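PDB 5IZ5: cytosolic phospholipase A2 delta from Homo sapiens, which selectively hydrolyses glycerophospholipids at the sn-2 position in a calcium-dependent reaction, with a preference for linoleic acid at that position. Local coordinates for residues F80-Q85 with N90-S95; L347-L352 with L672-D677; L352-C357 with A799-L804. The protein carries 3 engineered substitutions. All coordinates share one frame; numbering follows the deposited sequence.

Contact 1: F80-Q85 with N90-S95; sequences FRFLIQ and NVLELS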
ATOM      1  N   PHE B  80       2.794 -31.595  21.915  1.00 72.44           N
ATOM      2  CA  PHE B  80       2.417 -31.370  20.522  1.00 71.73           C
ATOM      3  C   PHE B  80       3.677 -31.141  19.679  1.00 72.22           C
ATOM      4  O   PHE B  80       4.703 -30.684  20.192  1.00 69.71           O
ATOM      5  CB  PHE B  80       1.470 -30.168  20.425  1.00 71.42           C
ATOM      6  CG  PHE B  80       0.252 -30.270  21.310  1.00 69.83           C
ATOM      7  CD1 PHE B  80      -0.932 -30.807  20.826  1.00 69.04           C
ATOM      8  CD2 PHE B  80       0.287 -29.818  22.624  1.00 70.38           C
ATOM      9  CE1 PHE B  80      -2.058 -30.897  21.634  1.00 69.38           C
ATOM     10  CE2 PHE B  80      -0.834 -29.907  23.439  1.00 70.91           C
ATOM     11  CZ  PHE B  80      -2.009 -30.446  22.941  1.00 70.24           C
ATOM     12  N   ARG B  81       3.592 -31.457  18.387  1.00 72.17           N
ATOM     13  CA  ARG B  81       4.755 -31.436  17.492  1.00 76.37           C
ATOM     14  C   ARG B  81       4.559 -30.569  16.254  1.00 74.66           C
ATOM     15  O   ARG B  81       3.546 -30.691  15.565  1.00 74.01           O
ATOM     16  CB  ARG B  81       5.093 -32.858  17.057  1.00 79.81           C
ATOM     17  CG  ARG B  81       5.874 -33.621  18.103  1.00 83.54           C
ATOM     18  CD  ARG B  81       5.775 -35.128  17.868  1.00 87.72           C
ATOM     19  NE  ARG B  81       5.040 -35.820  18.926  1.00 91.17           N
ATOM     20  CZ  ARG B  81       3.728 -36.069  18.932  1.00 93.21           C
ATOM     21  NH1 ARG B  81       2.940 -35.686  17.929  1.00 94.47           N
ATOM     22  NH2 ARG B  81       3.196 -36.714  19.964  1.00 93.95           N
ATOM     23  N   PHE B  82       5.541 -29.703  15.995  1.00 72.37           N
ATOM     24  CA  PHE B  82       5.581 -28.848  14.810  1.00 68.67           C
ATOM     25  C   PHE B  82       6.831 -29.118  13.967  1.00 65.17           C
ATOM     26  O   PHE B  82       7.897 -29.396  14.506  1.00 66.10           O
ATOM     27  CB  PHE B  82       5.663 -27.380  15.233  1.00 68.38           C
ATOM     28  CG  PHE B  82       4.454 -26.861  15.983  1.00 70.27           C
ATOM     29  CD1 PHE B  82       3.405 -26.266  15.300  1.00 70.90           C
ATOM     30  CD2 PHE B  82       4.391 -26.909  17.372  1.00 70.94           C
ATOM     31  CE1 PHE B  82       2.306 -25.755  15.975  1.00 72.11           C
ATOM     32  CE2 PHE B  82       3.288 -26.399  18.061  1.00 71.93           C
ATOM     33  CZ  PHE B  82       2.244 -25.819  17.359  1.00 72.08           C
ATOM     34  N   LEU B  83       6.714 -28.995  12.648  1.00 62.21           N
ATOM     35  CA  LEU B  83       7.893 -28.868  11.791  1.00 59.51           C
ATOM     36  C   LEU B  83       8.276 -27.382  11.701  1.00 59.45           C
ATOM     37  O   LEU B  83       7.444 -26.539  11.367  1.00 57.42           O
ATOM     38  CB  LEU B  83       7.648 -29.477  10.406  1.00 59.86           C
ATOM     39  CG  LEU B  83       8.856 -30.242   9.816  1.00 61.45           C
ATOM     40  CD1 LEU B  83       9.339 -31.350  10.749  1.00 60.82           C
ATOM     41  CD2 LEU B  83       8.544 -30.832   8.446  1.00 61.18           C
ATOM     42  N   ILE B  84       9.534 -27.075  12.027  1.00 58.38           N
ATOM     43  CA  ILE B  84      10.029 -25.704  12.135  1.00 56.62           C
ATOM     44  C   ILE B  84      11.112 -25.415  11.085  1.00 55.84           C
ATOM     45  O   ILE B  84      12.112 -26.130  10.992  1.00 56.56           O
ATOM     46  CB  ILE B  84      10.613 -25.461  13.548  1.00 58.14           C
ATOM     47  CG1 ILE B  84       9.515 -25.590  14.621  1.00 58.56           C
ATOM     48  CG2 ILE B  84      11.317 -24.110  13.642  1.00 57.80           C
ATOM     49  CD1 ILE B  84       8.336 -24.652  14.458  1.00 58.23           C
ATOM     50  N   GLN B  85      10.898 -24.363  10.298  1.00 52.21           N
ATOM     51  CA  GLN B  85      11.888 -23.865   9.337  1.00 50.67           C
ATOM     52  C   GLN B  85      12.734 -22.795  10.017  1.00 51.15           C
ATOM     53  O   GLN B  85      12.236 -21.730  10.378  1.00 51.15           O
ATOM     54  CB  GLN B  85      11.186 -23.306   8.094  1.00 50.55           C
ATOM     55  CG  GLN B  85      12.069 -22.629   7.059  1.00 50.20           C
ATOM     56  CD  GLN B  85      13.284 -23.449   6.682  1.00 50.92           C
ATOM     57  OE1 GLN B  85      14.401 -23.128   7.076  1.00 48.86           O
ATOM     58  NE2 GLN B  85      13.072 -24.510   5.916  1.00 50.38           N
ATOM     59  N   ASN B  90       9.569 -17.518  13.700  1.00 47.08           N
ATOM     60  CA  ASN B  90       8.531 -18.389  14.225  1.00 46.57           C
ATOM     61  C   ASN B  90       8.105 -17.900  15.596  1.00 47.46           C
ATOM     62  O   ASN B  90       8.898 -17.926  16.543  1.00 47.32           O
ATOM     63  CB  ASN B  90       9.051 -19.815  14.328  1.00 45.20           C
ATOM     64  CG  ASN B  90       9.313 -20.436  12.975  1.00 46.36           C
ATOM     65  OD1 ASN B  90       8.392 -20.608  12.174  1.00 45.73           O
ATOM     66  ND2 ASN B  90      10.574 -20.773  12.707  1.00 46.47           N
ATOM     67  N   VAL B  91       6.868 -17.420  15.688  1.00 46.73           N
ATOM     68  CA  VAL B  91       6.321 -16.958  16.947  1.00 47.13           C
ATOM     69  C   VAL B  91       5.225 -17.922  17.371  1.00 46.93           C
ATOM     70  O   VAL B  91       4.253 -18.139  16.648  1.00 47.88           O
ATOM     71  CB  VAL B  91       5.759 -15.528  16.847  1.00 48.69           C
ATOM     72  CG1 VAL B  91       5.245 -15.060  18.205  1.00 48.88           C
ATOM     73  CG2 VAL B  91       6.826 -14.572  16.342  1.00 49.54           C
ATOM     74  N   LEU B  92       5.398 -18.502  18.548  1.00 48.53           N
ATOM     75  CA  LEU B  92       4.433 -19.434  19.088  1.00 50.46           C
ATOM     76  C   LEU B  92       3.512 -18.682  20.034  1.00 52.40           C
ATOM     77  O   LEU B  92       3.971 -17.973  20.927  1.00 51.03           O
ATOM     78  CB  LEU B  92       5.149 -20.551  19.826  1.00 52.86           C
ATOM     79  CG  LEU B  92       4.260 -21.674  20.358  1.00 56.03           C
ATOM     80  CD1 LEU B  92       3.691 -22.518  19.228  1.00 56.16           C
ATOM     81  CD2 LEU B  92       5.057 -22.545  21.307  1.00 56.96           C
ATOM     82  N   GLU B  93       2.210 -18.811  19.810  1.00 55.35           N
ATOM     83  CA  GLU B  93       1.223 -18.218  20.694  1.00 59.23           C
ATOM     84  C   GLU B  93       0.685 -19.304  21.612  1.00 59.97           C
ATOM     85  O   GLU B  93       0.207 -20.335  21.144  1.00 60.37           O
ATOM     86  CB  GLU B  93       0.082 -17.595  19.898  1.00 63.27           C
ATOM     87  CG  GLU B  93      -0.890 -16.799  20.758  1.00 67.88           C
ATOM     88  CD  GLU B  93      -2.144 -16.395  20.012  1.00 72.75           C
ATOM     89  OE1 GLU B  93      -3.246 -16.551  20.585  1.00 77.57           O
ATOM     90  OE2 GLU B  93      -2.031 -15.938  18.854  1.00 74.58           O
ATOM     91  N   LEU B  94       0.781 -19.069  22.915  1.00 60.23           N
ATOM     92  CA  LEU B  94       0.199 -19.959  23.908  1.00 62.44           C
ATOM     93  C   LEU B  94      -0.866 -19.182  24.676  1.00 64.14           C
ATOM     94  O   LEU B  94      -0.555 -18.224  25.390  1.00 62.68           O
ATOM     95  CB  LEU B  94       1.270 -20.494  24.856  1.00 62.79           C
ATOM     96  CG  LEU B  94       2.475 -21.167  24.188  1.00 64.32           C
ATOM     97  CD1 LEU B  94       3.581 -20.160  23.905  1.00 67.30           C
ATOM     98  CD2 LEU B  94       3.024 -22.285  25.052  1.00 64.29           C
ATOM     99  N   SER B  95      -2.122 -19.587  24.500  1.00 64.80           N
ATOM    100  CA  SER B  95      -3.257 -18.913  25.122  1.00 66.48           C
ATOM    101  C   SER B  95      -4.052 -19.890  25.980  1.00 69.51           C
ATOM    102  O   SER B  95      -4.317 -21.015  25.557  1.00 69.94           O
ATOM    103  CB  SER B  95      -4.171 -18.322  24.048  1.00 64.96           C
ATOM    104  OG  SER B  95      -3.495 -17.346  23.278  1.00 66.24           O
TER
HETATM  105  O   HOH W   1       8.470 -23.032  10.462  1.00 41.59           O
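The carboxamide oxygen OD1 of Asn90 is gripped by two groups: a water 3.0 Å from OD1, and the hydroxyl of Thr57. The same water accepts a hydrogen from the backbone N of Gln85. The other half of the amide turns to the Gln85 carbonyl, with Asn90 ND2 donating to Gln85 O over 3.0 Å. That bond is moderately bent, 150° at the hydrogen. The acceptor lies in the amide plane, but the donor sits well above the carbonyl plane. Asn90 thus holds the carbonyl of Gln85 directly and its N-H through the water. Its ND2 also brushes Ile84 CG2 at 3.5 Å. The two segments belong to facing sheets of a C2-domain beta sandwich: strand 75-85 pairs with 21-36, and strand 91-98 with 49-55 and 106-114. Between the sheets, Phe82 and Leu92 each point toward the opposite strand and their side chains cross at a slant. Leu92 CG lies anti to the backbone N (chi1 -175°), which brings CD1 within 4.1 Å of Phe82 CZ, oblique to the ring. Phe63 meets that ring edge-to-face. With an alanine here instead of Asn90, Gln85 O is likely to lose this donor, and the water and Thr57 their shared partner.

Contact 2: L347-L352 with L672-D677; sequences LALQKL and LILSFD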
ATOM      1  N   LEU B 347       4.458  22.836 -17.547  1.00 46.44           N
ATOM      2  CA  LEU B 347       4.500  23.718 -18.717  1.00 47.39           C
ATOM      3  C   LEU B 347       5.813  24.502 -18.765  1.00 49.00           C
ATOM      4  O   LEU B 347       6.448  24.603 -19.813  1.00 47.84           O
ATOM      5  CB  LEU B 347       3.315  24.685 -18.717  1.00 48.56           C
ATOM      6  CG  LEU B 347       3.200  25.664 -19.894  1.00 49.80           C
ATOM      7  CD1 LEU B 347       2.982  24.933 -21.209  1.00 50.70           C
ATOM      8  CD2 LEU B 347       2.067  26.648 -19.654  1.00 48.65           C
ATOM      9  N   ALA B 348       6.215  25.042 -17.620  1.00 47.85           N
ATOM     10  CA  ALA B 348       7.475  25.755 -17.505  1.00 49.08           C
ATOM     11  C   ALA B 348       8.647  24.868 -17.911  1.00 49.43           C
ATOM     12  O   ALA B 348       9.446  25.247 -18.767  1.00 50.38           O
ATOM     13  CB  ALA B 348       7.669  26.252 -16.084  1.00 49.21           C
ATOM     14  N   LEU B 349       8.746  23.689 -17.303  1.00 48.16           N
ATOM     15  CA  LEU B 349       9.858  22.790 -17.587  1.00 48.89           C
ATOM     16  C   LEU B 349       9.900  22.405 -19.064  1.00 49.01           C
ATOM     17  O   LEU B 349      10.980  22.241 -19.628  1.00 49.58           O
ATOM     18  CB  LEU B 349       9.801  21.534 -16.706  1.00 48.89           C
ATOM     19  CG  LEU B 349      10.026  21.742 -15.205  1.00 48.87           C
ATOM     20  CD1 LEU B 349       9.705  20.466 -14.440  1.00 49.96           C
ATOM     21  CD2 LEU B 349      11.445  22.198 -14.901  1.00 47.73           C
ATOM     22  N   GLN B 350       8.730  22.271 -19.684  1.00 48.41           N
ATOM     23  CA  GLN B 350       8.652  21.955 -21.106  1.00 49.66           C
ATOM     24  C   GLN B 350       9.215  23.107 -21.933  1.00 51.52           C
ATOM     25  O   GLN B 350      10.100  22.904 -22.762  1.00 52.23           O
ATOM     26  CB  GLN B 350       7.210  21.663 -21.530  1.00 48.38           C
ATOM     27  CG  GLN B 350       7.101  21.079 -22.930  1.00 48.11           C
ATOM     28  CD  GLN B 350       5.672  20.735 -23.318  1.00 46.57           C
ATOM     29  OE1 GLN B 350       4.771  21.564 -23.209  1.00 46.28           O
ATOM     30  NE2 GLN B 350       5.462  19.506 -23.778  1.00 46.06           N
ATOM     31  N   LYS B 351       8.708  24.311 -21.688  1.00 52.45           N
ATOM     32  CA  LYS B 351       9.150  25.506 -22.403  1.00 53.16           C
ATOM     33  C   LYS B 351      10.651  25.744 -22.265  1.00 52.19           C
ATOM     34  O   LYS B 351      11.300  26.137 -23.224  1.00 55.26           O
ATOM     35  CB  LYS B 351       8.389  26.732 -21.911  1.00 54.40           C
ATOM     36  CG  LYS B 351       6.949  26.792 -22.387  1.00 56.90           C
ATOM     37  CD  LYS B 351       6.257  28.009 -21.801  1.00 59.83           C
ATOM     38  CE  LYS B 351       4.830  28.158 -22.292  1.00 62.39           C
ATOM     39  NZ  LYS B 351       4.148  29.285 -21.599  1.00 64.26           N
ATOM     40  N   LEU B 352      11.196  25.488 -21.080  1.00 51.00           N
ATOM     41  CA  LEU B 352      12.630  25.613 -20.846  1.00 49.36           C
ATOM     42  C   LEU B 352      13.443  24.461 -21.429  1.00 49.33           C
ATOM     43  O   LEU B 352      14.672  24.482 -21.365  1.00 50.17           O
ATOM     44  CB  LEU B 352      12.919  25.696 -19.347  1.00 50.55           C
ATOM     45  CG  LEU B 352      12.328  26.867 -18.562  1.00 50.60           C
ATOM     46  CD1 LEU B 352      12.751  26.745 -17.103  1.00 51.39           C
ATOM     47  CD2 LEU B 352      12.760  28.209 -19.133  1.00 50.83           C
ATOM     48  N   LEU B 672      19.536  15.200  -8.353  1.00 45.32           N
ATOM     49  CA  LEU B 672      18.799  16.445  -8.182  1.00 45.00           C
ATOM     50  C   LEU B 672      17.305  16.168  -8.076  1.00 45.10           C
ATOM     51  O   LEU B 672      16.762  15.381  -8.848  1.00 46.26           O
ATOM     52  CB  LEU B 672      19.067  17.384  -9.363  1.00 45.12           C
ATOM     53  CG  LEU B 672      18.229  18.662  -9.438  1.00 45.96           C
ATOM     54  CD1 LEU B 672      18.539  19.570  -8.263  1.00 46.97           C
ATOM     55  CD2 LEU B 672      18.477  19.384 -10.750  1.00 46.57           C
ATOM     56  N   ILE B 673      16.645  16.827  -7.128  1.00 44.14           N
ATOM     57  CA  ILE B 673      15.196  16.746  -6.991  1.00 44.31           C
ATOM     58  C   ILE B 673      14.590  18.141  -7.054  1.00 44.09           C
ATOM     59  O   ILE B 673      14.959  19.017  -6.272  1.00 46.51           O
ATOM     60  CB  ILE B 673      14.781  16.089  -5.656  1.00 45.13           C
ATOM     61  CG1 ILE B 673      15.333  14.667  -5.572  1.00 45.00           C
ATOM     62  CG2 ILE B 673      13.261  16.060  -5.524  1.00 44.68           C
ATOM     63  CD1 ILE B 673      15.287  14.072  -4.183  1.00 46.82           C
ATOM     64  N   LEU B 674      13.670  18.345  -7.988  1.00 44.37           N
ATOM     65  CA  LEU B 674      12.878  19.565  -8.024  1.00 44.98           C
ATOM     66  C   LEU B 674      11.641  19.309  -7.182  1.00 46.46           C
ATOM     67  O   LEU B 674      10.781  18.510  -7.560  1.00 44.98           O
ATOM     68  CB  LEU B 674      12.495  19.945  -9.457  1.00 45.58           C
ATOM     69  CG  LEU B 674      13.644  19.988 -10.472  1.00 47.38           C
ATOM     70  CD1 LEU B 674      13.133  20.453 -11.827  1.00 47.52           C
ATOM     71  CD2 LEU B 674      14.777  20.890 -10.000  1.00 48.12           C
ATOM     72  N   SER B 675      11.579  19.980  -6.033  1.00 45.68           N
ATOM     73  CA  SER B 675      10.515  19.800  -5.060  1.00 46.55           C
ATOM     74  C   SER B 675       9.461  20.879  -5.238  1.00 46.55           C
ATOM     75  O   SER B 675       9.718  22.061  -4.987  1.00 47.52           O
ATOM     76  CB  SER B 675      11.083  19.869  -3.644  1.00 46.87           C
ATOM     77  OG  SER B 675      10.060  19.984  -2.668  1.00 48.74           O
ATOM     78  N   PHE B 676       8.277  20.472  -5.677  1.00 43.81           N
ATOM     79  CA  PHE B 676       7.161  21.391  -5.815  1.00 44.21           C
ATOM     80  C   PHE B 676       6.209  21.229  -4.629  1.00 45.69           C
ATOM     81  O   PHE B 676       5.715  20.131  -4.367  1.00 45.97           O
ATOM     82  CB  PHE B 676       6.436  21.147  -7.129  1.00 45.13           C
ATOM     83  CG  PHE B 676       7.306  21.295  -8.355  1.00 46.70           C
ATOM     84  CD1 PHE B 676       8.132  22.400  -8.524  1.00 48.05           C
ATOM     85  CD2 PHE B 676       7.267  20.348  -9.361  1.00 47.98           C
ATOM     86  CE1 PHE B 676       8.922  22.542  -9.657  1.00 48.97           C
ATOM     87  CE2 PHE B 676       8.049  20.483 -10.498  1.00 49.29           C
ATOM     88  CZ  PHE B 676       8.878  21.580 -10.646  1.00 49.14           C
ATOM     89  N   ASP B 677       5.966  22.323  -3.908  1.00 45.25           N
ATOM     90  CA  ASP B 677       5.162  22.294  -2.691  1.00 44.33           C
ATOM     91  C   ASP B 677       3.935  23.156  -2.877  1.00 44.93           C
ATOM     92  O   ASP B 677       4.031  24.333  -3.263  1.00 47.88           O
ATOM     93  CB  ASP B 677       5.977  22.799  -1.506  1.00 45.58           C
ATOM     94  CG  ASP B 677       5.247  22.643  -0.178  1.00 45.88           C
ATOM     95  OD1 ASP B 677       5.629  21.759   0.619  1.00 47.78           O
ATOM     96  OD2 ASP B 677       4.299  23.416   0.068  1.00 46.02           O
TER
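The ring of Phe676 is the flat group here. The Leu349 methyl CD1 meets it at the edge, near the ring plane, 4.0 Å from Phe676 CZ. The imidazole of His345, one turn earlier on the same helix as Leu349, is stacked on this ring. Phe734 also meets it, with the planes inclined by about 55°. The phenyl group is therefore shared between the helix and the neighbouring strand.

Leu349 carries the helix side of the contact alone. Its two methyls divide the work. CD1 goes to Phe676, while CD2 reaches Leu674 CD1 tip to tip at 3.9 Å. CG of Leu349 stands anti to the carbonyl carbon (chi1 -67°), and the fork of the side chain opens toward the strand. Leu674 and Phe676 are two residues apart, so both point to the same side of the strand, toward the helix. The contact is wholly apolar and buried. Ile329 of the adjacent strand 327-331 touches both Leu349 and Phe676, and Leu355 also packs on Leu349.

Strands 327-331 and 672-676 run parallel, next to each other in the central sheet. Helix 335-351 follows the first of them and lies over both. It then leads to strand 360-363, parallel to 327-331 on its other side. Strand 327-331, helix 335-351 and strand 360-363 form a beta-alpha-beta crossover, and the contact packs its helix on the adjoining strand 672-676. Gly334 and Gly335, which bind substrate, lie where the first strand passes into the helix.

Contact 3: L352-C357 with A799-L804; sequences LGLLDC and AILQAL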
ATOM      1  N   LEU B 352      11.196  25.488 -21.080  1.00 51.00           N
ATOM      2  CA  LEU B 352      12.630  25.613 -20.846  1.00 49.36           C
ATOM      3  C   LEU B 352      13.443  24.461 -21.429  1.00 49.33           C
ATOM      4  O   LEU B 352      14.672  24.482 -21.365  1.00 50.17           O
ATOM      5  CB  LEU B 352      12.919  25.696 -19.347  1.00 50.55           C
ATOM      6  CG  LEU B 352      12.328  26.867 -18.562  1.00 50.60           C
ATOM      7  CD1 LEU B 352      12.751  26.745 -17.103  1.00 51.39           C
ATOM      8  CD2 LEU B 352      12.760  28.209 -19.133  1.00 50.83           C
ATOM      9  N   GLY B 353      12.771  23.451 -21.979  1.00 49.79           N
ATOM     10  CA  GLY B 353      13.443  22.265 -22.499  1.00 47.80           C
ATOM     11  C   GLY B 353      14.059  21.404 -21.417  1.00 48.17           C
ATOM     12  O   GLY B 353      14.946  20.607 -21.699  1.00 50.88           O
ATOM     13  N   LEU B 354      13.594  21.544 -20.176  1.00 47.50           N
ATOM     14  CA  LEU B 354      14.175  20.805 -19.053  1.00 46.36           C
ATOM     15  C   LEU B 354      13.348  19.591 -18.620  1.00 45.82           C
ATOM     16  O   LEU B 354      13.830  18.758 -17.849  1.00 45.59           O
ATOM     17  CB  LEU B 354      14.404  21.745 -17.870  1.00 46.91           C
ATOM     18  CG  LEU B 354      15.354  22.913 -18.148  1.00 45.85           C
ATOM     19  CD1 LEU B 354      15.405  23.837 -16.948  1.00 47.14           C
ATOM     20  CD2 LEU B 354      16.752  22.430 -18.489  1.00 45.47           C
ATOM     21  N   LEU B 355      12.122  19.477 -19.123  1.00 45.06           N
ATOM     22  CA  LEU B 355      11.290  18.308 -18.839  1.00 46.65           C
ATOM     23  C   LEU B 355      11.957  17.031 -19.355  1.00 47.37           C
ATOM     24  O   LEU B 355      11.905  15.991 -18.691  1.00 48.23           O
ATOM     25  CB  LEU B 355       9.895  18.479 -19.448  1.00 46.57           C
ATOM     26  CG  LEU B 355       8.799  17.480 -19.050  1.00 47.51           C
ATOM     27  CD1 LEU B 355       8.688  17.316 -17.541  1.00 47.22           C
ATOM     28  CD2 LEU B 355       7.460  17.913 -19.629  1.00 46.46           C
ATOM     29  N   ASP B 356      12.608  17.123 -20.518  1.00 47.15           N
ATOM     30  CA  ASP B 356      13.347  15.994 -21.097  1.00 46.58           C
ATOM     31  C   ASP B 356      14.580  15.586 -20.283  1.00 46.82           C
ATOM     32  O   ASP B 356      15.149  14.526 -20.528  1.00 49.00           O
ATOM     33  CB  ASP B 356      13.773  16.294 -22.543  1.00 46.83           C
ATOM     34  CG  ASP B 356      12.599  16.340 -23.518  1.00 47.76           C
ATOM     35  OD1 ASP B 356      11.530  15.776 -23.226  1.00 48.44           O
ATOM     36  OD2 ASP B 356      12.748  16.947 -24.594  1.00 50.34           O
ATOM     37  N   CYS B 357      15.007  16.427 -19.343  1.00 46.15           N
ATOM     38  CA  CYS B 357      16.093  16.074 -18.431  1.00 45.77           C
ATOM     39  C   CYS B 357      15.624  15.311 -17.182  1.00 45.15           C
ATOM     40  O   CYS B 357      16.451  14.885 -16.379  1.00 44.92           O
ATOM     41  CB  CYS B 357      16.846  17.336 -17.993  1.00 48.41           C
ATOM     42  SG  CYS B 357      17.506  18.337 -19.350  1.00 51.49           S
ATOM     43  N   ALA B 799      18.869  29.054 -11.594  1.00 49.43           N
ATOM     44  CA  ALA B 799      19.137  28.164 -10.461  1.00 48.75           C
ATOM     45  C   ALA B 799      19.050  26.687 -10.860  1.00 47.50           C
ATOM     46  O   ALA B 799      19.846  25.867 -10.398  1.00 47.00           O
ATOM     47  CB  ALA B 799      18.177  28.458  -9.319  1.00 49.89           C
ATOM     48  N   ILE B 800      18.092  26.354 -11.722  1.00 49.18           N
ATOM     49  CA  ILE B 800      17.905  24.967 -12.172  1.00 50.86           C
ATOM     50  C   ILE B 800      19.100  24.514 -13.006  1.00 52.66           C
ATOM     51  O   ILE B 800      19.637  23.419 -12.787  1.00 49.83           O
ATOM     52  CB  ILE B 800      16.603  24.785 -12.985  1.00 50.23           C
ATOM     53  CG1 ILE B 800      15.384  25.106 -12.121  1.00 50.89           C
ATOM     54  CG2 ILE B 800      16.480  23.354 -13.493  1.00 50.08           C
ATOM     55  CD1 ILE B 800      14.108  25.312 -12.911  1.00 50.36           C
ATOM     56  N   LEU B 801      19.519  25.361 -13.948  1.00 54.66           N
ATOM     57  CA  LEU B 801      20.670  25.052 -14.799  1.00 55.20           C
ATOM     58  C   LEU B 801      21.943  24.910 -13.972  1.00 54.88           C
ATOM     59  O   LEU B 801      22.739  24.004 -14.205  1.00 55.28           O
ATOM     60  CB  LEU B 801      20.850  26.120 -15.884  1.00 53.63           C
ATOM     61  CG  LEU B 801      19.724  26.234 -16.917  1.00 53.26           C
ATOM     62  CD1 LEU B 801      19.893  27.483 -17.769  1.00 53.87           C
ATOM     63  CD2 LEU B 801      19.637  25.004 -17.804  1.00 53.75           C
ATOM     64  N   GLN B 802      22.128  25.805 -13.007  1.00 56.52           N
ATOM     65  CA  GLN B 802      23.248  25.714 -12.066  1.00 58.00           C
ATOM     66  C   GLN B 802      23.254  24.400 -11.293  1.00 56.46           C
ATOM     67  O   GLN B 802      24.297  23.770 -11.151  1.00 57.13           O
ATOM     68  CB  GLN B 802      23.235  26.893 -11.101  1.00 60.74           C
ATOM     69  CG  GLN B 802      24.492  26.998 -10.247  1.00 63.91           C
ATOM     70  CD  GLN B 802      24.265  27.789  -8.973  1.00 68.79           C
ATOM     71  OE1 GLN B 802      23.696  28.877  -9.014  1.00 71.60           O
ATOM     72  NE2 GLN B 802      24.710  27.248  -7.832  1.00 70.19           N
ATOM     73  N   ALA B 803      22.091  23.993 -10.791  1.00 55.31           N
ATOM     74  CA  ALA B 803      21.976  22.736 -10.050  1.00 53.91           C
ATOM     75  C   ALA B 803      22.258  21.554 -10.962  1.00 52.08           C
ATOM     76  O   ALA B 803      22.935  20.604 -10.567  1.00 51.66           O
ATOM     77  CB  ALA B 803      20.603  22.600  -9.424  1.00 54.33           C
ATOM     78  N   LEU B 804      21.755  21.623 -12.191  1.00 52.62           N
ATOM     79  CA  LEU B 804      22.045  20.595 -13.184  1.00 55.41           C
ATOM     80  C   LEU B 804      23.548  20.477 -13.448  1.00 57.87           C
ATOM     81  O   LEU B 804      24.068  19.365 -13.542  1.00 60.11           O
ATOM     82  CB  LEU B 804      21.288  20.862 -14.487  1.00 54.45           C
ATOM     83  CG  LEU B 804      19.794  20.541 -14.446  1.00 55.24           C
ATOM     84  CD1 LEU B 804      19.073  21.160 -15.632  1.00 55.46           C
ATOM     85  CD2 LEU B 804      19.553  19.041 -14.399  1.00 55.91           C
TER
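A Schellman motif ends helix 335-351, and the loop that leaves it carries Leu354, the residue on which this contact turns. Gly353 is the first residue to leave the helical conformation. Its positive phi of 69° suits glycine. The chain then turns through a short 3-10 segment, where Cys357 N bonds to Leu354 O at 3.0 Å. Leu354 lies between these two turns, with its side chain directed at helix 797-810.

Three residues of that helix receive it: Ile800, Leu801 and Leu804. The branches of Leu354 take different partners. CD1 rests against Ile800 CG2 at 3.7 Å. CD2 has two neighbours, and lies 3.9 Å from Leu801 CD2. The distance from Leu354 CD2 to Leu804 CD1 is also 3.9 Å. Leu801 does not point straight across from its backbone. The far end of Leu801 nevertheless reaches Leu354 through CD2, and the two side chains cross at about a right angle. Leu354 and Leu804 cross obliquely. All these contacts are between methyl groups, so the two segments meet by apolar packing.

Other parts of the catalytic domain close in around the same residues. Helix 292-313 adds Ala312 against Leu354 and Leu313 against Leu801. Helix 797-810 also packs on the central sheet: Ile800 touches Leu732 and Phe734 of strand 730-734, and Leu804 touches Leu672 of strand 672-676.

Contacts 2 and 3 are neighbours in the catalytic domain, with centres about 8 Å apart. They share Leu352 and touch directly. Leu349 O lies 2.8 Å from Leu354 N, a probable hydrogen bond where the helix of contact 2 runs into the loop of contact 3. The second segments also touch: Leu672 CD2 packs on Leu804 CD2 at 3.8 Å. Contact 2 is the one nearer to the substrate-binding site: the side chain of Phe676 is about 11 Å from substrate-binding Gly334. Contact 3 lies away from the annotated sites. Contact 1 stands apart in the C2 domain, its centre about 55 Å from that of contact 2 and 58 Å from that of contact 3.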